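Local atomic coordinates of protein Tube (PDB entry 1D2Z), a protein that recruits the kinase Pelle to the plasma membrane through its death domain and activates it in the Toll pathway that sets embryonic dorsoventral polarity. Residues L113-A117 with E118-A122; R12-D16 with N17-R21; Y20-A23 with K24-E28. One frame throughout, in Å; residues are numbered along the deposited sequence.

In the fold
All three contacts belong to the death domain of Tube, a bundle of helices. Interaction 2 covers the start of helix 16-27 and interaction 3 its last two turns; they share Tyr20 and Arg21, and their centres lie about 11 Å apart. Interaction 1 is the bend that joins helices 107-116 and 120-130. Its centre is about 12 Å from that of interaction 3, and the two pack directly: Ala122 CB lies 3.8 Å from Leu26 CD2, and Ala122 N 3.6 Å from Ile25 CG2. Interactions 1 and 2 do not touch, with about 7 Å between their nearest atoms. The Pelle death domain reaches interaction 1, with hydrogen bonds to Glu118 and Ser121, and packs on Glu28 of interaction 3.

Interaction 1. Residues L113-A117 with E118-A122; sequences LLVQA and ELFSA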
loop_
_atom_site.group_PDB
_atom_site.type_symbol
_atom_site.label_atom_id
_atom_site.label_comp_id
_atom_site.label_asym_id
_atom_site.label_seq_id
_atom_site.Cartn_x
_atom_site.Cartn_y
_atom_site.Cartn_z
ATOM N N LEU B 113 -10.290 5.853 3.800
ATOM C CA LEU B 113 -9.215 5.925 4.795
ATOM C C LEU B 113 -7.931 5.322 4.211
ATOM O O LEU B 113 -6.842 5.827 4.461
ATOM C CB LEU B 113 -9.605 5.226 6.102
ATOM C CG LEU B 113 -10.690 5.926 6.940
ATOM C CD1 LEU B 113 -10.976 5.128 8.196
ATOM C CD2 LEU B 113 -10.243 7.340 7.312
ATOM N N LEU B 114 -8.063 4.271 3.398
ATOM C CA LEU B 114 -6.895 3.644 2.773
ATOM C C LEU B 114 -6.207 4.654 1.854
ATOM O O LEU B 114 -4.979 4.766 1.842
ATOM C CB LEU B 114 -7.302 2.401 1.975
ATOM C CG LEU B 114 -7.797 1.188 2.771
ATOM C CD1 LEU B 114 -8.323 0.125 1.808
ATOM C CD2 LEU B 114 -6.666 0.627 3.618
ATOM N N VAL B 115 -7.017 5.420 1.129
ATOM C CA VAL B 115 -6.520 6.443 0.211
ATOM C C VAL B 115 -5.813 7.561 0.985
ATOM O O VAL B 115 -4.738 8.002 0.592
ATOM C CB VAL B 115 -7.678 7.030 -0.639
ATOM C CG1 VAL B 115 -7.191 8.219 -1.487
ATOM C CG2 VAL B 115 -8.264 5.940 -1.539
ATOM N N GLN B 116 -6.413 7.996 2.095
ATOM C CA GLN B 116 -5.835 9.046 2.939
ATOM C C GLN B 116 -4.442 8.659 3.454
ATOM O O GLN B 116 -3.558 9.509 3.572
ATOM C CB GLN B 116 -6.764 9.346 4.127
ATOM C CG GLN B 116 -6.163 10.279 5.194
ATOM C CD GLN B 116 -5.904 11.686 4.678
ATOM O OE1 GLN B 116 -6.607 12.183 3.788
ATOM N NE2 GLN B 116 -4.903 12.347 5.251
ATOM N N ALA B 117 -4.252 7.378 3.761
ATOM C CA ALA B 117 -2.960 6.892 4.253
ATOM C C ALA B 117 -2.027 6.408 3.131
ATOM O O ALA B 117 -0.948 5.867 3.397
ATOM C CB ALA B 117 -3.178 5.778 5.276
ATOM N N GLU B 118 -2.455 6.603 1.885
ATOM C CA GLU B 118 -1.697 6.198 0.697
ATOM C C GLU B 118 -1.401 4.699 0.612
ATOM O O GLU B 118 -0.376 4.285 0.058
ATOM C CB GLU B 118 -0.402 7.009 0.559
ATOM C CG GLU B 118 -0.639 8.514 0.459
ATOM C CD GLU B 118 0.571 9.299 -0.037
ATOM O OE1 GLU B 118 1.725 8.935 0.282
ATOM O OE2 GLU B 118 0.359 10.300 -0.745
ATOM N N LEU B 119 -2.313 3.899 1.161
ATOM C CA LEU B 119 -2.202 2.440 1.143
ATOM C C LEU B 119 -2.895 2.011 -0.153
ATOM O O LEU B 119 -3.966 1.394 -0.142
ATOM C CB LEU B 119 -2.903 1.854 2.379
ATOM C CG LEU B 119 -2.416 2.437 3.723
ATOM C CD1 LEU B 119 -3.175 1.810 4.894
ATOM C CD2 LEU B 119 -0.907 2.221 3.891
ATOM N N PHE B 120 -2.264 2.359 -1.274
ATOM C CA PHE B 120 -2.819 2.085 -2.593
ATOM C C PHE B 120 -2.989 0.639 -3.013
ATOM O O PHE B 120 -3.908 0.327 -3.766
ATOM C CB PHE B 120 -2.100 2.914 -3.659
ATOM C CG PHE B 120 -2.422 4.382 -3.577
ATOM C CD1 PHE B 120 -3.690 4.844 -3.911
ATOM C CD2 PHE B 120 -1.480 5.290 -3.110
ATOM C CE1 PHE B 120 -4.021 6.197 -3.776
ATOM C CE2 PHE B 120 -1.798 6.643 -2.972
ATOM C CZ PHE B 120 -3.069 7.096 -3.304
ATOM N N SER B 121 -2.135 -0.252 -2.523
ATOM C CA SER B 121 -2.267 -1.669 -2.855
ATOM C C SER B 121 -3.574 -2.190 -2.263
ATOM O O SER B 121 -4.323 -2.922 -2.913
ATOM C CB SER B 121 -1.100 -2.468 -2.290
ATOM O OG SER B 121 -0.235 -2.877 -3.322
ATOM N N ALA B 122 -3.848 -1.788 -1.026
ATOM C CA ALA B 122 -5.069 -2.189 -0.340
ATOM C C ALA B 122 -6.264 -1.474 -0.955
ATOM O O ALA B 122 -7.306 -2.091 -1.204
ATOM C CB ALA B 122 -4.968 -1.874 1.154
#
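Both Leu114 and Leu119 place CG anti to their own carbonyl carbon (chi1 -69° and -54°), and the two side chains then cross at about a right angle, with Leu114 CD2 3.9 Å from Leu119 CD1. The same CD2 methyl meets Ala122 CB at 3.9 Å, so one methyl of Leu114 touches both the N-cap residue and the first turn of helix 120-130, while CD1 lies against the backbone of Ala122. Ala117 CB touches Leu119 CG at 3.8 Å.

The backbone here is a Schellman motif that ends helix 107-116. Glu118, with a positive phi of 60°, is its C-prime residue. Leu119 N donates to Leu114 O at 2.9 Å, whereas Glu118 N reaches Val115 O at 3.0 Å from above the carbonyl plane. Leu119 follows as the centre of an inverse gamma turn and as N-cap residue of helix 120-130, so one helix stops and the next starts within three residues.

On the Pelle death domain, Gly71 O bonds Ser121 OG and Gln72 NE2 bonds Glu118 O, which places this interhelical bend in the Tube-Pelle interface. Leu119 also packs on Cys31 and Ala117 on Ile38, both of helix 31-38, while Ala122 faces Leu22 of helix 16-27.

Interaction 2. Residues R12-D16 with N17-R21; sequences RRVED and NDIYR
The carboxylate of Asp18 meets Glu15 through one oxygen and Arg21 through the other. OD2 lies 3.7 Å from Glu15 CB, while OD1 takes a hydrogen bond of 2.9 Å from Arg21 NH2 as part of a salt bridge, sitting at the edge of the guanidinium and 13° out of its plane. The strongest polar partner of Asp18 is Tyr5, whose OH is bonded to OD2 and also to Glu15 N, linking the N-cap residue to the first turn. Arg21 NH2 has a second carboxylate in Asp129. An asparagine in place of Asp18 would probably leave Arg21 with a neutral partner on this side and weaken its tie to the first turn of the helix.

Glu15 is the N-cap residue of helix 16-27, and the pair that brackets the cap, Val14 before it and Ile19 beyond it, forms a hydrophobic staple. Val14 CG1, anti to the backbone N (chi1 174°), reaches Ile19 CD1 at 3.8 Å and Asp18 CB at 3.7 Å, the side chains crossing at about a right angle. Phe130 packs against Val14, and Ile92 of helix 87-96 against Ile19.

Within the span of the staple the backbone bonds of the helix begin. Glu15 O receives Ile19 N at 3.1 Å, almost in line with the carbonyl bond, and a weak bond from Asp18 N. Asp16 O receives Tyr20 N at 3.0 Å.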
loop_
_atom_site.group_PDB
_atom_site.type_symbol
_atom_site.label_atom_id
_atom_site.label_comp_id
_atom_site.label_asym_id
_atom_site.label_seq_id
_atom_site.Cartn_x
_atom_site.Cartn_y
_atom_site.Cartn_z
ATOM N N ARG B 12 -17.981 -6.115 8.804
ATOM C CA ARG B 12 -18.329 -7.374 9.464
ATOM C C ARG B 12 -19.222 -8.256 8.587
ATOM O O ARG B 12 -19.333 -9.458 8.821
ATOM C CB ARG B 12 -19.008 -7.116 10.812
ATOM C CG ARG B 12 -20.292 -6.321 10.730
ATOM C CD ARG B 12 -20.941 -6.199 12.095
ATOM N NE ARG B 12 -22.046 -5.248 12.082
ATOM C CZ ARG B 12 -23.145 -5.353 12.825
ATOM N NH1 ARG B 12 -23.302 -6.380 13.652
ATOM N NH2 ARG B 12 -24.082 -4.415 12.755
ATOM N N ARG B 13 -19.843 -7.653 7.573
ATOM C CA ARG B 13 -20.720 -8.375 6.654
ATOM C C ARG B 13 -19.944 -8.925 5.465
ATOM O O ARG B 13 -20.464 -9.733 4.698
ATOM C CB ARG B 13 -21.842 -7.465 6.146
ATOM C CG ARG B 13 -22.744 -6.892 7.227
ATOM C CD ARG B 13 -23.479 -7.976 7.985
ATOM N NE ARG B 13 -24.649 -7.442 8.681
ATOM C CZ ARG B 13 -25.169 -7.961 9.789
ATOM N NH1 ARG B 13 -24.623 -9.036 10.346
ATOM N NH2 ARG B 13 -26.249 -7.415 10.332
ATOM N N VAL B 14 -18.715 -8.450 5.284
ATOM C CA VAL B 14 -17.871 -8.916 4.192
ATOM C C VAL B 14 -17.419 -10.333 4.512
ATOM O O VAL B 14 -17.148 -10.659 5.669
ATOM C CB VAL B 14 -16.635 -8.005 3.999
ATOM C CG1 VAL B 14 -15.692 -8.595 2.964
ATOM C CG2 VAL B 14 -17.076 -6.609 3.578
ATOM N N GLU B 15 -17.355 -11.174 3.486
ATOM C CA GLU B 15 -16.947 -12.558 3.654
ATOM C C GLU B 15 -15.566 -12.606 4.298
ATOM O O GLU B 15 -14.652 -11.884 3.888
ATOM C CB GLU B 15 -16.949 -13.268 2.303
ATOM C CG GLU B 15 -17.099 -14.778 2.385
ATOM C CD GLU B 15 -17.514 -15.384 1.057
ATOM O OE1 GLU B 15 -18.681 -15.176 0.654
ATOM O OE2 GLU B 15 -16.678 -16.058 0.413
ATOM N N ASP B 16 -15.436 -13.444 5.324
ATOM C CA ASP B 16 -14.187 -13.591 6.066
ATOM C C ASP B 16 -12.951 -13.785 5.193
ATOM O O ASP B 16 -11.901 -13.207 5.473
ATOM C CB ASP B 16 -14.291 -14.731 7.081
ATOM C CG ASP B 16 -13.202 -14.670 8.135
ATOM O OD1 ASP B 16 -13.065 -13.610 8.775
ATOM O OD2 ASP B 16 -12.486 -15.677 8.325
ATOM N N ASN B 17 -13.079 -14.589 4.139
ATOM C CA ASN B 17 -11.969 -14.851 3.225
ATOM C C ASN B 17 -11.582 -13.600 2.432
ATOM O O ASN B 17 -10.421 -13.436 2.045
ATOM C CB ASN B 17 -12.325 -15.995 2.265
ATOM C CG ASN B 17 -11.166 -16.381 1.351
ATOM O OD1 ASN B 17 -11.286 -16.339 0.122
ATOM N ND2 ASN B 17 -10.040 -16.769 1.949
ATOM N N ASP B 18 -12.556 -12.738 2.158
ATOM C CA ASP B 18 -12.277 -11.509 1.424
ATOM C C ASP B 18 -11.496 -10.547 2.314
ATOM O O ASP B 18 -10.533 -9.919 1.866
ATOM C CB ASP B 18 -13.570 -10.862 0.918
ATOM C CG ASP B 18 -14.096 -11.521 -0.342
ATOM O OD1 ASP B 18 -13.277 -12.001 -1.160
ATOM O OD2 ASP B 18 -15.329 -11.549 -0.525
ATOM N N ILE B 19 -11.907 -10.451 3.575
ATOM C CA ILE B 19 -11.223 -9.594 4.537
ATOM C C ILE B 19 -9.801 -10.120 4.716
ATOM O O ILE B 19 -8.860 -9.342 4.835
ATOM C CB ILE B 19 -11.932 -9.586 5.912
ATOM C CG1 ILE B 19 -13.272 -8.848 5.824
ATOM C CG2 ILE B 19 -11.045 -8.924 6.961
ATOM C CD1 ILE B 19 -13.152 -7.376 5.441
ATOM N N TYR B 20 -9.651 -11.443 4.677
ATOM C CA TYR B 20 -8.341 -12.059 4.844
ATOM C C TYR B 20 -7.374 -11.676 3.727
ATOM O O TYR B 20 -6.187 -11.466 3.980
ATOM C CB TYR B 20 -8.455 -13.583 4.935
ATOM C CG TYR B 20 -7.129 -14.262 5.198
ATOM C CD1 TYR B 20 -6.447 -14.052 6.398
ATOM C CD2 TYR B 20 -6.538 -15.083 4.238
ATOM C CE1 TYR B 20 -5.209 -14.636 6.634
ATOM C CE2 TYR B 20 -5.296 -15.673 4.464
ATOM C CZ TYR B 20 -4.640 -15.444 5.666
ATOM O OH TYR B 20 -3.412 -16.011 5.903
ATOM N N ARG B 21 -7.871 -11.622 2.492
ATOM C CA ARG B 21 -7.022 -11.246 1.366
ATOM C C ARG B 21 -6.566 -9.800 1.554
ATOM O O ARG B 21 -5.403 -9.476 1.325
ATOM C CB ARG B 21 -7.753 -11.445 0.036
ATOM C CG ARG B 21 -8.005 -12.919 -0.279
ATOM C CD ARG B 21 -8.430 -13.138 -1.717
ATOM N NE ARG B 21 -9.750 -12.580 -1.988
ATOM C CZ ARG B 21 -10.188 -12.245 -3.197
ATOM N NH1 ARG B 21 -9.409 -12.406 -4.264
ATOM N NH2 ARG B 21 -11.411 -11.753 -3.341
#

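Interaction 3. Residues Y20-A23 with K24-E28; sequences YRLA and KILDE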
loop_
_atom_site.group_PDB
_atom_site.type_symbol
_atom_site.label_atom_id
_atom_site.label_comp_id
_atom_site.label_asym_id
_atom_site.label_seq_id
_atom_site.Cartn_x
_atom_site.Cartn_y
_atom_site.Cartn_z
ATOM N N TYR B 20 -9.651 -11.443 4.677
ATOM C CA TYR B 20 -8.341 -12.059 4.844
ATOM C C TYR B 20 -7.374 -11.676 3.727
ATOM O O TYR B 20 -6.187 -11.466 3.980
ATOM C CB TYR B 20 -8.455 -13.583 4.935
ATOM C CG TYR B 20 -7.129 -14.262 5.198
ATOM C CD1 TYR B 20 -6.447 -14.052 6.398
ATOM C CD2 TYR B 20 -6.538 -15.083 4.238
ATOM C CE1 TYR B 20 -5.209 -14.636 6.634
ATOM C CE2 TYR B 20 -5.296 -15.673 4.464
ATOM C CZ TYR B 20 -4.640 -15.444 5.666
ATOM O OH TYR B 20 -3.412 -16.011 5.903
ATOM N N ARG B 21 -7.871 -11.622 2.492
ATOM C CA ARG B 21 -7.022 -11.246 1.366
ATOM C C ARG B 21 -6.566 -9.800 1.554
ATOM O O ARG B 21 -5.403 -9.476 1.325
ATOM C CB ARG B 21 -7.753 -11.445 0.036
ATOM C CG ARG B 21 -8.005 -12.919 -0.279
ATOM C CD ARG B 21 -8.430 -13.138 -1.717
ATOM N NE ARG B 21 -9.750 -12.580 -1.988
ATOM C CZ ARG B 21 -10.188 -12.245 -3.197
ATOM N NH1 ARG B 21 -9.409 -12.406 -4.264
ATOM N NH2 ARG B 21 -11.411 -11.753 -3.341
ATOM N N LEU B 22 -7.477 -8.956 2.036
ATOM C CA LEU B 22 -7.165 -7.555 2.312
ATOM C C LEU B 22 -6.122 -7.487 3.434
ATOM O O LEU B 22 -5.167 -6.711 3.361
ATOM C CB LEU B 22 -8.428 -6.800 2.745
ATOM C CG LEU B 22 -8.234 -5.390 3.323
ATOM C CD1 LEU B 22 -7.659 -4.442 2.269
ATOM C CD2 LEU B 22 -9.558 -4.871 3.826
ATOM N N ALA B 23 -6.320 -8.307 4.465
ATOM C CA ALA B 23 -5.416 -8.352 5.618
ATOM C C ALA B 23 -3.969 -8.640 5.226
ATOM O O ALA B 23 -3.051 -7.961 5.695
ATOM C CB ALA B 23 -5.903 -9.383 6.639
ATOM N N LYS B 24 -3.764 -9.633 4.364
ATOM C CA LYS B 24 -2.412 -9.986 3.928
ATOM C C LYS B 24 -1.720 -8.823 3.221
ATOM O O LYS B 24 -0.502 -8.652 3.319
ATOM C CB LYS B 24 -2.424 -11.232 3.038
ATOM C CG LYS B 24 -2.839 -12.504 3.780
ATOM C CD LYS B 24 -2.146 -12.612 5.152
ATOM C CE LYS B 24 -0.630 -12.755 5.039
ATOM N NZ LYS B 24 0.028 -12.526 6.364
ATOM N N ILE B 25 -2.510 -8.012 2.529
ATOM C CA ILE B 25 -1.980 -6.845 1.838
ATOM C C ILE B 25 -1.528 -5.826 2.889
ATOM O O ILE B 25 -0.408 -5.315 2.832
ATOM C CB ILE B 25 -3.051 -6.233 0.909
ATOM C CG1 ILE B 25 -3.430 -7.257 -0.169
ATOM C CG2 ILE B 25 -2.540 -4.933 0.279
ATOM C CD1 ILE B 25 -4.497 -6.792 -1.114
ATOM N N LEU B 26 -2.381 -5.587 3.881
ATOM C CA LEU B 26 -2.077 -4.639 4.950
ATOM C C LEU B 26 -0.973 -5.120 5.890
ATOM O O LEU B 26 -0.381 -4.313 6.607
ATOM C CB LEU B 26 -3.341 -4.305 5.750
ATOM C CG LEU B 26 -4.393 -3.450 5.036
ATOM C CD1 LEU B 26 -5.690 -3.424 5.840
ATOM C CD2 LEU B 26 -3.856 -2.041 4.821
ATOM N N ASP B 27 -0.722 -6.431 5.915
ATOM C CA ASP B 27 0.332 -6.980 6.765
ATOM C C ASP B 27 1.704 -6.550 6.258
ATOM O O ASP B 27 2.634 -6.388 7.044
ATOM C CB ASP B 27 0.269 -8.510 6.827
ATOM C CG ASP B 27 -0.803 -9.017 7.772
ATOM O OD1 ASP B 27 -1.116 -8.316 8.759
ATOM O OD2 ASP B 27 -1.327 -10.123 7.533
ATOM N N GLU B 28 1.826 -6.374 4.944
ATOM C CA GLU B 28 3.091 -5.952 4.351
ATOM C C GLU B 28 3.489 -4.565 4.843
ATOM O O GLU B 28 2.668 -3.646 4.878
ATOM C CB GLU B 28 3.004 -5.950 2.824
ATOM C CG GLU B 28 2.869 -7.335 2.211
ATOM C CD GLU B 28 3.028 -7.333 0.697
ATOM O OE1 GLU B 28 3.836 -6.532 0.165
ATOM O OE2 GLU B 28 2.350 -8.152 0.040
HETATM O O HOH W 1 -1.510 -14.663 7.869
#
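The aliphatic chain of Lys24 lies over one face of the Tyr20 ring, one helical turn away. Its CG sits 4.2 Å from the ring centroid and 21° off the normal, a CH-pi contact offset toward the rim, and CD continues outward to 3.7 Å from Tyr20 OH. The two side chains run side by side and point the same way. Bends at chi2 (-44°) and chi3 (-64°) fold the lysine, bringing NZ round to Asp27 OD2 at 3.0 Å in a salt bridge that meets the carboxylate on its anti side. A water links the two polar ends: it accepts from NZ at 3.0 Å and is hydrogen-bonded to Tyr20 OH. The ammonium is thus held by a charge and a water while its chain rests on the ring.

Asp27 has further partners, OD2 bonding Ser86 and OD1 bonding Ser88, so several groups fix the carboxylate that Lys24 meets. Behind these side chains run the i to i+4 bonds of helix 16-27. Lys24 N donates to Tyr20 O at 3.1 Å, and Leu26 N to Leu22 O at 3.0 Å, the latter in the carbonyl plane. Asp27 N closes the series on Ala23 O at 2.8 Å. Ile25 N makes weak bonds to the carbonyls of Arg21 and Leu22, and Ile25 CG1 lies close against Arg21 O.

The apolar side of the helix turns inward. Leu22 CG meets Leu26 CD1 at 4.1 Å, and the pair enters the bundle core: Leu22 against Ile92 of helix 87-96 and Leu110 of helix 107-116, Leu26 against Leu114 of helix 107-116. Ile25 and Arg21 lie on Phe125 of helix 120-130, while Tyr20 borders Gln89 of helix 87-96.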